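Local atomic coordinates of Orf11 (Staphylococcus phage P68, PDB entry 6O43), a protein that probably acts as a phage lysin, attacking the peptidoglycan of the staphylococcal cell wall. Residues A146-P149 against A154-A157; L162-S167 against Y174-L179; F19-D24 against S60-A65; D8-S13 against D180-I185; G72-S75 against L80-T83. All blocks are in the same frame, centred on the assembly; numbering follows the deposited sequence.

Contact 1. Residues A146-P149 against A154-A157; sequences AYIP and ATWA
The tight corner between helix 143-147 and helix 152-159 is closed by Ile148 and Thr155, with Tyr147 and Ala154 packed beside them. It is a worked example of how a short helix-to-helix connection can be tied by one side-chain hydroxyl. Thr155 OG1 gives its proton to Ile148 O at 2.9 Å. The C=O...donor angle is 129°, and the hydroxyl stands above the carbonyl plane, 40° out of it, so the bond does not follow a lone pair. The torsion of Thr155 explains the reach: OG1 lies anti to the carbonyl carbon (chi1 -72°), while CG2 takes the position anti to the backbone N. Ile148 also meets this hydroxyl with carbon, its CG2 branch coming to 3.5 Å from Thr155 OG1, and the two side chains cross at about a right angle.

One residue back on each side, the methyl of Ala154 points into the corner. Its CB rests 3.4 Å from Tyr147 O and 4.1 Å from Tyr147 CB, so the alanine meets the base of the tyrosine. The Tyr147 ring leads away to meet the ring of Tyr67 and the side chain of Phe178. Ile148 CG1 lies 4.0 Å from Ala154 O, and the isoleucine side chain also packs on Phe134.

Ser111 N is hydrogen-bonded to the same Thr155 OG1. The buried hydroxyl is therefore held by two hydrogen bonds, giving to Ile148 O and receiving from Ser111 N, which fixes its rotation and ties a third piece of chain to the corner.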
# COMPACT_ATOMS: atom_id res chain seq x y z
N ALA A 146 4.90 -6.39 2.62
CA ALA A 146 5.71 -5.28 2.12
C ALA A 146 5.76 -4.12 3.10
O ALA A 146 6.78 -3.42 3.16
CB ALA A 146 5.16 -4.81 0.77
N TYR A 147 4.70 -3.89 3.87
CA TYR A 147 4.61 -2.70 4.71
C TYR A 147 4.64 -2.97 6.21
O TYR A 147 5.24 -2.20 6.95
CB TYR A 147 3.34 -1.92 4.36
CG TYR A 147 3.37 -1.28 2.98
CD1 TYR A 147 4.11 -0.13 2.75
CD2 TYR A 147 2.67 -1.84 1.92
CE1 TYR A 147 4.15 0.47 1.50
CE2 TYR A 147 2.71 -1.25 0.66
CZ TYR A 147 3.44 -0.10 0.46
OH TYR A 147 3.48 0.48 -0.79
N ILE A 148 4.00 -4.05 6.68
CA ILE A 148 3.77 -4.21 8.12
C ILE A 148 5.06 -4.17 8.94
O ILE A 148 5.10 -3.46 9.96
CB ILE A 148 2.95 -5.48 8.38
CG1 ILE A 148 1.47 -5.23 8.07
CG2 ILE A 148 3.13 -5.95 9.83
CD1 ILE A 148 0.68 -6.48 7.78
N PRO A 149 6.13 -4.89 8.58
CA PRO A 149 7.31 -4.94 9.46
C PRO A 149 7.99 -3.60 9.65
O PRO A 149 8.68 -3.41 10.66
CB PRO A 149 8.24 -5.94 8.76
CG PRO A 149 7.38 -6.69 7.80
CD PRO A 149 6.29 -5.74 7.39
N ALA A 154 1.97 1.12 9.93
CA ALA A 154 1.48 0.08 9.04
C ALA A 154 0.98 -1.13 9.83
O ALA A 154 -0.02 -1.75 9.46
CB ALA A 154 2.58 -0.34 8.06
N THR A 155 1.66 -1.46 10.92
CA THR A 155 1.20 -2.55 11.78
C THR A 155 -0.14 -2.23 12.40
O THR A 155 -1.06 -3.06 12.40
CB THR A 155 2.24 -2.84 12.86
OG1 THR A 155 3.38 -3.47 12.26
CG2 THR A 155 1.65 -3.76 13.94
N TRP A 156 -0.28 -1.02 12.96
CA TRP A 156 -1.56 -0.61 13.53
C TRP A 156 -2.66 -0.64 12.48
O TRP A 156 -3.77 -1.10 12.75
CB TRP A 156 -1.44 0.79 14.13
CG TRP A 156 -0.47 0.89 15.27
CD1 TRP A 156 -0.13 -0.10 16.15
CD2 TRP A 156 0.29 2.04 15.64
NE1 TRP A 156 0.79 0.37 17.05
CE2 TRP A 156 1.06 1.68 16.76
CE3 TRP A 156 0.38 3.34 15.14
CZ2 TRP A 156 1.93 2.58 17.38
CZ3 TRP A 156 1.24 4.23 15.76
CH2 TRP A 156 2.00 3.85 16.87
N ALA A 157 -2.38 -0.14 11.27
CA ALA A 157 -3.39 -0.11 10.22
C ALA A 157 -3.88 -1.52 9.89
O ALA A 157 -5.07 -1.73 9.64
CB ALA A 157 -2.85 0.57 8.97

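Contact 2. Residues L162-S167 against Y174-L179; sequences LGLKAS and YGNPFL
Leu164 and Tyr174 meet through a backbone hydrogen bond that closes the neck of the loop between their segments. Tyr174 N gives to Leu164 O at 2.8 Å in a nearly straight bond, with an N-H...acceptor angle of 170°. The same carbonyl oxygen lies at the edge of the tyrosine ring, near its plane, 3.7 Å from Tyr174 CD2. Because the ring is carried on the side of the backbone N (chi1 -58°), bond and ring edge converge on one oxygen. Outside the pair, Asn173 OD1 is hydrogen-bonded to Ala166 N, a second polar tie at this neck.

Van der Waals contact comes almost entirely from Leu164, whose side chain lies along the segment 174-176. Its CB rests against the backbone, 3.3 Å from Tyr174 O. The branches make the apolar contacts: CD2 packs 3.9 Å from Tyr174 CB, while CD1 reaches Asn176 CB at 3.5 Å, crossing that side chain at about a right angle. Trp156 of helix 152-159 touches both Leu164 and Tyr174.

The remaining interaction is a helix cap. Asn176 swings its amide out opposite its own N (chi1 -173°), and OD1 accepts from Leu179 N at 3.0 Å, the donor standing above the carbonyl plane of the amide. The other end of the amide, ND2, is bonded to Ala157 O. One buried amide thus starts helix 177-187 and links it to helix 152-159, a classic asparagine N-cap preceded by an extended lead-in that leucine packs down.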
# COMPACT_ATOMS: atom_id res chain seq x y z
N LEU A 162 -7.19 1.18 15.93
CA LEU A 162 -7.27 2.17 17.00
C LEU A 162 -5.93 2.86 17.23
O LEU A 162 -5.88 4.05 17.56
CB LEU A 162 -7.74 1.53 18.31
CG LEU A 162 -9.22 1.19 18.47
CD1 LEU A 162 -9.47 0.65 19.87
CD2 LEU A 162 -10.08 2.42 18.21
N GLY A 163 -4.83 2.13 17.05
CA GLY A 163 -3.51 2.70 17.25
C GLY A 163 -3.20 3.88 16.35
O GLY A 163 -2.30 4.67 16.66
N LEU A 164 -3.93 4.02 15.24
CA LEU A 164 -3.72 5.15 14.34
C LEU A 164 -4.23 6.46 14.94
O LEU A 164 -3.77 7.53 14.53
CB LEU A 164 -4.40 4.89 13.00
CG LEU A 164 -4.03 3.62 12.23
CD1 LEU A 164 -4.95 3.42 11.03
CD2 LEU A 164 -2.57 3.65 11.79
N LYS A 165 -5.16 6.39 15.89
CA LYS A 165 -5.73 7.60 16.48
C LYS A 165 -4.77 8.21 17.49
O LYS A 165 -4.10 7.50 18.24
CB LYS A 165 -7.07 7.28 17.15
CG LYS A 165 -8.12 6.70 16.21
CD LYS A 165 -9.39 6.32 16.95
CE LYS A 165 -10.45 7.41 16.88
NZ LYS A 165 -10.12 8.59 17.74
N ALA A 166 -4.73 9.55 17.51
CA ALA A 166 -3.86 10.24 18.46
C ALA A 166 -4.20 9.90 19.90
O ALA A 166 -3.31 9.87 20.76
CB ALA A 166 -3.95 11.75 18.23
N SER A 167 -5.47 9.64 20.19
CA SER A 167 -5.86 9.30 21.56
C SER A 167 -5.16 8.05 22.07
O SER A 167 -5.02 7.88 23.29
CB SER A 167 -7.38 9.12 21.64
OG SER A 167 -7.89 8.52 20.46
N TYR A 174 -2.84 9.03 12.34
CA TYR A 174 -2.29 8.47 11.11
C TYR A 174 -3.41 7.90 10.26
O TYR A 174 -4.40 7.37 10.77
CB TYR A 174 -1.27 7.36 11.41
CG TYR A 174 -0.11 7.78 12.28
CD1 TYR A 174 1.05 8.32 11.72
CD2 TYR A 174 -0.15 7.64 13.66
CE1 TYR A 174 2.12 8.70 12.51
CE2 TYR A 174 0.91 8.01 14.45
CZ TYR A 174 2.05 8.55 13.87
OH TYR A 174 3.11 8.92 14.67
N GLY A 175 -3.25 8.02 8.94
CA GLY A 175 -4.19 7.41 8.03
C GLY A 175 -4.00 5.91 7.94
O GLY A 175 -3.01 5.35 8.40
N ASN A 176 -4.99 5.24 7.36
CA ASN A 176 -4.91 3.80 7.13
C ASN A 176 -4.81 3.54 5.63
O ASN A 176 -5.82 3.60 4.92
CB ASN A 176 -6.11 3.07 7.72
CG ASN A 176 -5.97 1.56 7.66
OD1 ASN A 176 -5.34 1.02 6.76
ND2 ASN A 176 -6.57 0.87 8.63
N PRO A 177 -3.62 3.24 5.10
CA PRO A 177 -3.51 3.01 3.65
C PRO A 177 -4.24 1.77 3.19
O PRO A 177 -4.74 1.75 2.05
CB PRO A 177 -1.99 2.89 3.43
CG PRO A 177 -1.45 2.44 4.77
CD PRO A 177 -2.32 3.10 5.79
N PHE A 178 -4.34 0.74 4.03
CA PHE A 178 -5.01 -0.49 3.62
C PHE A 178 -6.51 -0.29 3.49
O PHE A 178 -7.13 -0.75 2.52
CB PHE A 178 -4.69 -1.62 4.60
CG PHE A 178 -3.23 -1.74 4.93
CD1 PHE A 178 -2.29 -1.93 3.93
CD2 PHE A 178 -2.79 -1.68 6.25
CE1 PHE A 178 -0.95 -2.05 4.23
CE2 PHE A 178 -1.45 -1.79 6.56
CZ PHE A 178 -0.52 -1.98 5.54
N LEU A 179 -7.12 0.39 4.46
CA LEU A 179 -8.55 0.67 4.37
C LEU A 179 -8.85 1.62 3.22
O LEU A 179 -9.76 1.38 2.41
CB LEU A 179 -9.07 1.24 5.69
CG LEU A 179 -10.57 1.56 5.72
CD1 LEU A 179 -11.39 0.32 5.38
CD2 LEU A 179 -10.98 2.13 7.06

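Contact 3. Residues F19-D24 against S60-A65; sequences FGLTID and SPTLFA
Thr62 is met by Leu21 and Phe19, and Pro61 by Ile23, where the loop into helix 23-30 passes the first turn of helix 61-71. The first shell is largely hydrocarbon. Thr62 CG2 lies 3.8 Å from Leu21 CD1 and 4.1 Å from Phe19 CD2, approaching the phenyl ring obliquely. The hydroxyl branch turns to Leu21, with OG1 3.7 Å from Leu21 CB. A little further on, Ile23 lays its CG1 3.8 Å from Pro61 CB, and its CD1 runs on to the proline CG, so that the extended end of the isoleucine crosses the ring at about a right angle.

The next shell fixes these groups in place. Thr62 directs OG1 anti to its own carbonyl carbon (chi1 -55°), from where it is hydrogen-bonded to Asp18 O; this leaves CG2 for the hydrocarbon side. Ser60 is the N-cap residue of helix 61-71: its OG accepts from Leu63 N at 2.8 Å, with an N-H...acceptor angle of 172°, and is also bonded to Asp17 O. Two neighbouring hydroxyls of one helix start therefore hold two successive carbonyls of the loop that carries Phe19.

Further out, Ile185 of helix 177-187 covers both Phe19 and Thr62, Leu26 covers Pro61 and Thr62, and Leu51 touches Ile23. Thr22 caps the other helix, and Gln25 OE1 is in turn bonded to Thr22 N. Two side-chain-capped helix starts packed together through their apolar residues make up this corner of an all-helical fold.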
# COMPACT_ATOMS: atom_id res chain seq x y z
N PHE A 19 -7.25 -6.68 -8.72
CA PHE A 19 -8.52 -6.40 -8.07
C PHE A 19 -9.65 -6.17 -9.08
O PHE A 19 -10.59 -5.41 -8.83
CB PHE A 19 -8.39 -5.21 -7.12
CG PHE A 19 -7.43 -5.44 -5.98
CD1 PHE A 19 -7.84 -6.08 -4.82
CD2 PHE A 19 -6.11 -5.03 -6.07
CE1 PHE A 19 -6.96 -6.30 -3.77
CE2 PHE A 19 -5.22 -5.24 -5.03
CZ PHE A 19 -5.64 -5.88 -3.87
N GLY A 20 -9.56 -6.83 -10.23
CA GLY A 20 -10.60 -6.76 -11.23
C GLY A 20 -10.65 -5.48 -12.04
O GLY A 20 -11.64 -5.25 -12.73
N LEU A 21 -9.61 -4.65 -11.98
CA LEU A 21 -9.56 -3.41 -12.72
C LEU A 21 -8.42 -3.46 -13.73
O LEU A 21 -7.33 -3.96 -13.43
CB LEU A 21 -9.37 -2.21 -11.79
CG LEU A 21 -10.49 -1.93 -10.78
CD1 LEU A 21 -10.05 -0.91 -9.76
CD2 LEU A 21 -11.75 -1.47 -11.51
N THR A 22 -8.67 -2.94 -14.93
CA THR A 22 -7.68 -2.90 -15.99
C THR A 22 -7.03 -1.52 -16.06
O THR A 22 -7.50 -0.55 -15.46
CB THR A 22 -8.31 -3.24 -17.34
OG1 THR A 22 -8.93 -2.06 -17.87
CG2 THR A 22 -9.37 -4.33 -17.18
N ILE A 23 -5.93 -1.45 -16.82
CA ILE A 23 -5.25 -0.17 -17.01
C ILE A 23 -6.16 0.82 -17.73
O ILE A 23 -6.15 2.02 -17.43
CB ILE A 23 -3.92 -0.38 -17.76
CG1 ILE A 23 -2.89 -1.03 -16.83
CG2 ILE A 23 -3.41 0.94 -18.33
CD1 ILE A 23 -1.54 -1.27 -17.47
N ASP A 24 -6.95 0.33 -18.69
CA ASP A 24 -7.92 1.20 -19.36
C ASP A 24 -8.88 1.82 -18.35
O ASP A 24 -9.15 3.03 -18.41
CB ASP A 24 -8.71 0.41 -20.41
CG ASP A 24 -7.94 0.25 -21.71
OD1 ASP A 24 -7.01 1.05 -21.95
OD2 ASP A 24 -8.28 -0.66 -22.49
N SER A 60 0.91 -4.62 -9.28
CA SER A 60 -0.36 -4.45 -9.97
C SER A 60 -0.59 -2.97 -10.28
O SER A 60 -0.42 -2.12 -9.39
CB SER A 60 -1.51 -5.00 -9.12
OG SER A 60 -2.34 -3.97 -8.64
N PRO A 61 -0.96 -2.62 -11.51
CA PRO A 61 -1.32 -1.23 -11.79
C PRO A 61 -2.39 -0.70 -10.87
O PRO A 61 -2.39 0.50 -10.54
CB PRO A 61 -1.79 -1.27 -13.25
CG PRO A 61 -1.12 -2.48 -13.83
CD PRO A 61 -1.03 -3.48 -12.71
N THR A 62 -3.32 -1.55 -10.43
CA THR A 62 -4.38 -1.11 -9.52
C THR A 62 -3.80 -0.67 -8.18
O THR A 62 -4.15 0.40 -7.67
CB THR A 62 -5.40 -2.24 -9.33
OG1 THR A 62 -5.90 -2.67 -10.61
CG2 THR A 62 -6.56 -1.76 -8.47
N LEU A 63 -2.91 -1.48 -7.60
CA LEU A 63 -2.31 -1.11 -6.32
C LEU A 63 -1.51 0.18 -6.45
O LEU A 63 -1.65 1.11 -5.64
CB LEU A 63 -1.42 -2.23 -5.80
CG LEU A 63 -0.59 -1.88 -4.56
CD1 LEU A 63 -1.50 -1.60 -3.37
CD2 LEU A 63 0.42 -2.98 -4.24
N PHE A 64 -0.66 0.27 -7.48
CA PHE A 64 0.15 1.46 -7.70
C PHE A 64 -0.73 2.70 -7.78
O PHE A 64 -0.50 3.69 -7.08
CB PHE A 64 0.96 1.27 -8.98
CG PHE A 64 2.08 2.26 -9.16
CD1 PHE A 64 3.32 2.03 -8.57
CD2 PHE A 64 1.91 3.40 -9.94
CE1 PHE A 64 4.36 2.93 -8.73
CE2 PHE A 64 2.95 4.30 -10.11
CZ PHE A 64 4.18 4.06 -9.49
N ALA A 65 -1.77 2.66 -8.62
CA ALA A 65 -2.64 3.81 -8.81
C ALA A 65 -3.39 4.15 -7.53
O ALA A 65 -3.50 5.33 -7.15
CB ALA A 65 -3.62 3.55 -9.95

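Contact 4. Residues D8-S13 against D180-I185; sequences DKFTHS and DGANTI
Phe10 is the residue around which this contact is built, its ring set against the turn of helix 177-187 that carries Gly181, Ala182 and Ile185. Carrying its ring on the side of its carbonyl carbon (chi1 -170°), the side chain leaves the last part of helix 3-11 and reaches across to the other helix. Its CD1 corner lies 3.8 Å from Ala182 N, which sits over one face of the ring, and 4.2 Å from Ala182 CB. The alanine thus offers backbone as well as methyl.

Gly181 has no side chain to hold the ring off, and Phe10 CZ settles 4.0 Å from Gly181 CA. One turn later, Ile185 approaches differently: its CD1 comes to the ring edge, in plane, 3.5 Å from Phe10 CE1. Face and edge are therefore both used by a single helix. Tyr67 and Phe178 also pack on Phe10.

Behind Phe10 the chain leaves helix 3-11 through a polar turn. His12 ND1 gives to Asp8 O at 2.8 Å, nearly in its ring plane, while His12 N reaches the same oxygen from the opposite face of the carbonyl plane. Ser13 OG gives to Lys9 O at 2.7 Å, another bond back to the helix. His12 NE2 is hydrogen-bonded to Asp133 OD2, tying the turn to helix 124-136.

No hydrogen bond joins the two segments. Their union rests on apolar burial and the fit of the ring, while several of their polar groups find partners elsewhere in the chain.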
# COMPACT_ATOMS: atom_id res chain seq x y z
N ASP A 8 -8.35 -6.71 6.08
CA ASP A 8 -7.80 -8.06 6.01
C ASP A 8 -7.69 -8.54 4.57
O ASP A 8 -6.62 -8.98 4.13
CB ASP A 8 -8.67 -9.02 6.82
CG ASP A 8 -8.46 -8.88 8.32
OD1 ASP A 8 -7.56 -8.12 8.73
OD2 ASP A 8 -9.20 -9.53 9.08
N LYS A 9 -8.79 -8.45 3.81
CA LYS A 9 -8.73 -8.84 2.41
C LYS A 9 -7.63 -8.09 1.67
O LYS A 9 -6.94 -8.66 0.82
CB LYS A 9 -10.09 -8.60 1.74
CG LYS A 9 -11.23 -9.40 2.34
CD LYS A 9 -12.52 -9.20 1.55
N PHE A 10 -7.44 -6.81 1.99
CA PHE A 10 -6.48 -5.99 1.27
C PHE A 10 -5.04 -6.38 1.63
O PHE A 10 -4.24 -6.71 0.75
CB PHE A 10 -6.73 -4.51 1.56
CG PHE A 10 -5.95 -3.58 0.68
CD1 PHE A 10 -6.39 -3.29 -0.60
CD2 PHE A 10 -4.78 -2.99 1.13
CE1 PHE A 10 -5.68 -2.42 -1.42
CE2 PHE A 10 -4.06 -2.13 0.32
CZ PHE A 10 -4.51 -1.85 -0.96
N THR A 11 -4.70 -6.35 2.92
CA THR A 11 -3.32 -6.63 3.32
C THR A 11 -2.87 -8.02 2.87
O THR A 11 -1.69 -8.22 2.58
CB THR A 11 -3.15 -6.50 4.84
OG1 THR A 11 -4.07 -7.37 5.51
CG2 THR A 11 -3.39 -5.06 5.28
N HIS A 12 -3.78 -8.98 2.81
CA HIS A 12 -3.41 -10.35 2.49
C HIS A 12 -3.37 -10.64 0.99
O HIS A 12 -3.01 -11.75 0.61
CB HIS A 12 -4.37 -11.33 3.18
CG HIS A 12 -4.19 -11.38 4.67
ND1 HIS A 12 -4.76 -10.46 5.52
CD2 HIS A 12 -3.50 -12.24 5.45
CE1 HIS A 12 -4.43 -10.75 6.76
NE2 HIS A 12 -3.67 -11.83 6.75
N SER A 13 -3.70 -9.67 0.14
CA SER A 13 -3.61 -9.86 -1.30
C SER A 13 -2.16 -9.77 -1.76
O SER A 13 -1.31 -9.16 -1.12
CB SER A 13 -4.46 -8.82 -2.04
OG SER A 13 -5.80 -8.84 -1.58
N ASP A 180 -8.10 2.72 3.12
CA ASP A 180 -8.30 3.66 2.02
C ASP A 180 -8.12 2.98 0.67
O ASP A 180 -8.87 3.24 -0.27
CB ASP A 180 -7.35 4.84 2.17
CG ASP A 180 -7.67 5.70 3.37
OD1 ASP A 180 -8.67 5.41 4.07
OD2 ASP A 180 -6.93 6.67 3.63
N GLY A 181 -7.11 2.11 0.56
CA GLY A 181 -6.90 1.40 -0.69
C GLY A 181 -8.07 0.52 -1.05
O GLY A 181 -8.55 0.52 -2.19
N ALA A 182 -8.57 -0.25 -0.08
CA ALA A 182 -9.71 -1.12 -0.33
C ALA A 182 -10.94 -0.31 -0.76
O ALA A 182 -11.64 -0.69 -1.70
CB ALA A 182 -10.03 -1.96 0.91
N ASN A 183 -11.20 0.80 -0.07
CA ASN A 183 -12.38 1.60 -0.39
C ASN A 183 -12.27 2.23 -1.78
O ASN A 183 -13.27 2.35 -2.49
CB ASN A 183 -12.59 2.69 0.67
CG ASN A 183 -13.15 2.13 1.96
OD1 ASN A 183 -13.76 1.07 1.97
ND2 ASN A 183 -12.94 2.86 3.05
N THR A 184 -11.07 2.64 -2.18
CA THR A 184 -10.89 3.20 -3.52
C THR A 184 -11.10 2.13 -4.58
O THR A 184 -11.74 2.39 -5.61
CB THR A 184 -9.51 3.83 -3.65
OG1 THR A 184 -9.39 4.92 -2.73
CG2 THR A 184 -9.30 4.34 -5.08
N ILE A 185 -10.59 0.92 -4.35
CA ILE A 185 -10.77 -0.16 -5.30
C ILE A 185 -12.26 -0.45 -5.50
O ILE A 185 -12.75 -0.51 -6.63
CB ILE A 185 -10.00 -1.41 -4.84
CG1 ILE A 185 -8.51 -1.24 -5.14
CG2 ILE A 185 -10.55 -2.67 -5.51
CD1 ILE A 185 -7.61 -2.11 -4.28

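Contact 5. Residues G72-S75 against L80-T83; sequences GFSS and LNHT
Asn81 pushes its amide against Gly72 and Ser74, two limbs of the same loop meeting with hardly any apolar content. The rotamer does the work: CG stands anti to the carbonyl carbon (chi1 -74°), and a modest twist of the amide (chi2 -25°) brings its flat end to the facing limb. OD1 lies 3.2 Å from Ser74 CB, a close approach of oxygen to carbon, and ND2 comes 3.4 Å from Gly72 O. Ser74 answers with OG on the side of its backbone N (chi1 -70°), at 3.3 Å from Asn81 ND2.

The backbone prepares this meeting. Leu80 and Asn81 both have positive phi, the left-handed helical region, which turns the chain so that Asn81 points across. Leu80 points away; its side chain touches Phe64, Tyr67 and Ile96. Gly72 has positive phi too, but with an extended psi, and is where the chain leaves helix 61-71.

The amide is settled from outside. Asn81 OD1 is hydrogen-bonded to Arg35 NH2, and Asn81 ND2 to Glu71 OE1, so each end has its own partner and the flip of the group is defined. Arg35 NH1 binds Gly72 O as well, and one guanidinium therefore bridges both limbs.

The side chain of Phe73 is about 8 Å from the bound 5-amino-2,4,6-triiodobenzene-1,3-dicarboxylic acid. Taken together, this is an inner turn, pinched by an asparagine and an arginine, within the long surface loop between helix 61-71 and helix 89-104.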
# COMPACT_ATOMS: atom_id res chain seq x y z
N GLY A 72 -0.98 10.91 -2.61
CA GLY A 72 -0.86 12.24 -3.17
C GLY A 72 0.60 12.63 -3.38
O GLY A 72 1.53 11.88 -3.10
N PHE A 73 0.78 13.84 -3.89
CA PHE A 73 2.12 14.37 -4.09
C PHE A 73 2.69 14.91 -2.79
O PHE A 73 1.97 15.50 -1.98
CB PHE A 73 2.11 15.48 -5.15
CG PHE A 73 3.44 16.16 -5.31
CD1 PHE A 73 4.45 15.56 -6.06
CD2 PHE A 73 3.69 17.39 -4.70
CE1 PHE A 73 5.68 16.19 -6.21
CE2 PHE A 73 4.91 18.02 -4.84
CZ PHE A 73 5.91 17.42 -5.60
N SER A 74 3.99 14.72 -2.59
CA SER A 74 4.69 15.27 -1.44
C SER A 74 6.10 15.66 -1.85
O SER A 74 6.83 14.85 -2.43
CB SER A 74 4.73 14.28 -0.27
OG SER A 74 3.44 14.11 0.29
N SER A 75 6.47 16.90 -1.55
CA SER A 75 7.79 17.42 -1.88
C SER A 75 8.90 16.43 -1.53
O SER A 75 8.94 15.89 -0.42
CB SER A 75 8.01 18.74 -1.13
OG SER A 75 9.37 19.13 -1.15
N LEU A 80 4.27 7.01 -4.74
CA LEU A 80 3.71 6.41 -3.53
C LEU A 80 4.26 7.02 -2.25
O LEU A 80 3.98 6.52 -1.16
CB LEU A 80 3.93 4.89 -3.50
CG LEU A 80 3.78 4.14 -4.83
CD1 LEU A 80 3.90 2.64 -4.61
CD2 LEU A 80 2.47 4.49 -5.54
N ASN A 81 5.02 8.12 -2.35
CA ASN A 81 5.68 8.72 -1.20
C ASN A 81 6.62 7.73 -0.51
O ASN A 81 6.81 7.77 0.71
CB ASN A 81 4.67 9.28 -0.19
CG ASN A 81 4.02 10.57 -0.68
OD1 ASN A 81 4.60 11.29 -1.49
ND2 ASN A 81 2.83 10.86 -0.17
N HIS A 82 7.23 6.85 -1.31
CA HIS A 82 8.01 5.75 -0.75
C HIS A 82 9.35 6.23 -0.21
O HIS A 82 9.73 5.88 0.92
CB HIS A 82 8.22 4.68 -1.82
CG HIS A 82 8.55 3.33 -1.27
ND1 HIS A 82 7.59 2.36 -1.06
CD2 HIS A 82 9.73 2.79 -0.86
CE1 HIS A 82 8.17 1.28 -0.56
NE2 HIS A 82 9.46 1.52 -0.42
N THR A 83 10.09 7.02 -0.98
CA THR A 83 11.40 7.50 -0.56
C THR A 83 11.77 8.70 -1.44
O THR A 83 10.91 9.26 -2.13
CB THR A 83 12.45 6.39 -0.65
OG1 THR A 83 13.67 6.83 -0.04
CG2 THR A 83 12.73 6.03 -2.11

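How the contacts relate
All five contacts belong to one all-helical chain and tie helices and the loops between them into a single body. Contact 4 joins regions near the two ends of the chain, and every other contact falls between its segments, in the order 3, 5, 1, 2. Helix 177-187 serves contacts 2 and 4, whose centres are about 14 Å apart and which meet where Phe178 packs on Phe10 and Thr11. Contacts 3 and 4, centres about 12 Å apart, touch through Phe19 and Ile185; contacts 1 and 2, centres about 11 Å apart, through Ala157 and Asn176. Contact 5 meets contact 3 at Phe64 and Leu80. Contacts 1 and 3 lie on opposite sides of the chain's centre.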